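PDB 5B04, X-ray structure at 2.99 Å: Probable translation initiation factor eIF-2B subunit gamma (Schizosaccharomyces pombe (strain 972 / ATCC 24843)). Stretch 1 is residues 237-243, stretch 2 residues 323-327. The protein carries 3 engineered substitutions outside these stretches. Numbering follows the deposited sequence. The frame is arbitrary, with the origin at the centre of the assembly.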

# COMPACT_ATOMS: atom_id res chain seq x y z
N LEU E 237 -61.30 -3.52 -3.55
CA LEU E 237 -60.86 -4.91 -3.53
C LEU E 237 -62.01 -5.88 -3.33
O LEU E 237 -62.95 -5.60 -2.59
CB LEU E 237 -59.82 -5.10 -2.42
CG LEU E 237 -58.59 -4.20 -2.58
CD1 LEU E 237 -57.62 -4.42 -1.43
CD2 LEU E 237 -57.91 -4.44 -3.92
N SER E 238 -61.92 -7.01 -4.01
CA SER E 238 -62.88 -8.10 -3.83
C SER E 238 -62.12 -9.38 -3.52
O SER E 238 -60.98 -9.55 -3.96
CB SER E 238 -63.75 -8.27 -5.08
OG SER E 238 -62.95 -8.57 -6.21
N ASP E 239 -62.74 -10.28 -2.77
CA ASP E 239 -62.08 -11.52 -2.39
C ASP E 239 -61.97 -12.47 -3.57
O ASP E 239 -62.96 -12.75 -4.25
CB ASP E 239 -62.84 -12.20 -1.24
CG ASP E 239 -62.20 -13.51 -0.83
OD1 ASP E 239 -60.96 -13.60 -0.82
OD2 ASP E 239 -62.95 -14.46 -0.52
N ALA E 240 -60.76 -12.96 -3.82
CA ALA E 240 -60.52 -13.91 -4.90
C ALA E 240 -60.76 -15.33 -4.41
O ALA E 240 -60.50 -16.30 -5.13
CB ALA E 240 -59.10 -13.76 -5.43
N HIS E 241 -61.27 -15.44 -3.18
CA HIS E 241 -61.50 -16.71 -2.50
C HIS E 241 -60.30 -17.64 -2.57
O HIS E 241 -60.44 -18.86 -2.63
CB HIS E 241 -62.73 -17.42 -3.06
CG HIS E 241 -63.40 -18.34 -2.09
ND1 HIS E 241 -63.05 -19.67 -1.97
CD2 HIS E 241 -64.39 -18.13 -1.20
CE1 HIS E 241 -63.80 -20.24 -1.04
NE2 HIS E 241 -64.62 -19.33 -0.56
N ILE E 242 -59.10 -17.06 -2.56
CA ILE E 242 -57.88 -17.83 -2.40
C ILE E 242 -57.45 -17.74 -0.95
O ILE E 242 -57.17 -16.65 -0.45
CB ILE E 242 -56.74 -17.34 -3.29
CG1 ILE E 242 -57.22 -17.08 -4.72
CG2 ILE E 242 -55.58 -18.33 -3.27
CD1 ILE E 242 -56.19 -16.35 -5.54
N PHE E 243 -57.40 -18.88 -0.27
CA PHE E 243 -57.01 -18.90 1.13
C PHE E 243 -55.99 -19.99 1.39
O PHE E 243 -55.98 -21.01 0.70
CB PHE E 243 -58.23 -19.09 2.02
CG PHE E 243 -59.27 -18.03 1.86
CD1 PHE E 243 -59.23 -16.87 2.63
CD2 PHE E 243 -60.29 -18.17 0.94
CE1 PHE E 243 -60.18 -15.89 2.49
CE2 PHE E 243 -61.25 -17.19 0.80
CZ PHE E 243 -61.18 -16.05 1.56
N ALA E 323 -55.43 -10.19 -13.66
CA ALA E 323 -55.88 -11.54 -13.93
C ALA E 323 -56.57 -12.40 -12.91
O ALA E 323 -56.99 -13.48 -13.26
CB ALA E 323 -54.69 -12.28 -14.51
N ASN E 324 -56.72 -11.95 -11.67
CA ASN E 324 -57.41 -12.78 -10.69
C ASN E 324 -58.63 -12.25 -9.98
O ASN E 324 -58.57 -11.39 -9.13
CB ASN E 324 -56.40 -13.50 -9.78
CG ASN E 324 -56.51 -13.14 -8.32
OD1 ASN E 324 -57.55 -13.25 -7.72
ND2 ASN E 324 -55.41 -12.73 -7.75
N ASN E 325 -59.72 -12.91 -10.27
CA ASN E 325 -61.00 -12.82 -9.55
C ASN E 325 -61.89 -14.03 -9.84
O ASN E 325 -61.41 -15.05 -10.33
CB ASN E 325 -61.74 -11.53 -9.91
CG ASN E 325 -61.61 -10.47 -8.83
OD1 ASN E 325 -61.47 -10.79 -7.64
ND2 ASN E 325 -61.65 -9.20 -9.23
N LEU E 326 -63.13 -13.98 -9.38
CA LEU E 326 -64.00 -15.14 -9.46
C LEU E 326 -65.38 -14.81 -9.96
O LEU E 326 -65.88 -13.73 -9.72
CB LEU E 326 -64.12 -15.86 -8.13
CG LEU E 326 -64.52 -15.17 -6.83
CD1 LEU E 326 -65.36 -13.94 -7.08
CD2 LEU E 326 -65.22 -16.12 -5.88
N PRO E 327 -66.00 -15.82 -10.70
CA PRO E 327 -67.39 -15.54 -11.02
C PRO E 327 -68.36 -16.27 -10.13
O PRO E 327 -68.63 -17.43 -10.34
CB PRO E 327 -67.51 -16.10 -12.41
CG PRO E 327 -66.81 -17.37 -12.34
CD PRO E 327 -65.69 -17.17 -11.38

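Residues 323-327, a segment without regular secondary structure, cross the strand 237-243 almost at right angles: the line from CA of Ser238 to CA of Ile242 and the line from CA of Asn324 to CA of Leu326 lie 96° apart. Two segments that cross in this way cannot share a long ladder of backbone contacts, and here three consecutive loop residues, Asn324, Asn325 and Leu326, account for the loop's share of the contact. The area buried is modest, 271 Å² summed over both sides, and the backbones come nearest at Ala240 and Asn325, whose CA atoms are 4.8 Å apart.

Leu326 has the largest covered area, and its CA-to-CB bond points toward the strand. Its chi1 is p, and chi2, at 26°, lies between the usual wells. The branched end packs along the middle of the strand: Leu326 CG lies 3.9 Å from Asp239 O, and Leu326 CD2 lies 4.0 Å from His241 CB. These are van der Waals contacts. Leucine suits such a place because its methyl groups can fill space beside a carbonyl and a CB methylene without needing a polar partner. The polar ends of the two neighbouring strand residues do not take part: the CA-to-CB bond of Asp239 points away from the loop, and the ring end of His241 leads away as well.

Asn325 makes the polar link. Its CA-to-CB bond runs sideways, but the end of the side chain comes nearer to the strand, and Ser238 OG donates a hydrogen bond to Asn325 OD1 over 3.0 Å. Ser238 suits its position well: its CA-to-CB bond points toward the loop, and its short side chain, with chi1 in p, carries a hydroxyl that reaches the amide without a long, flexible arm. The amide oxygen serves as acceptor, so a side-chain bond joins the segments where their backbones form no hydrogen bond to each other.

Ala240, at the crossing, has as much area covered as Asn325. Alanine brings just one methyl group to this crowded place, and Asn325 OD1 lies 4.3 Å from Ala240 CA. The CA-to-CB bond of Asn324 runs sideways, but the end of its side chain comes nearer to the strand; its OD1 is modelled too close to Ala240 CB, at 2.8 Å, so no attraction should be inferred from that pair. Asn324 OD1 also lies 4.0 Å from Ile242 CD1, a distance that depends on the same modelled oxygen, and the end of the isoleucine side chain comes nearer to the loop.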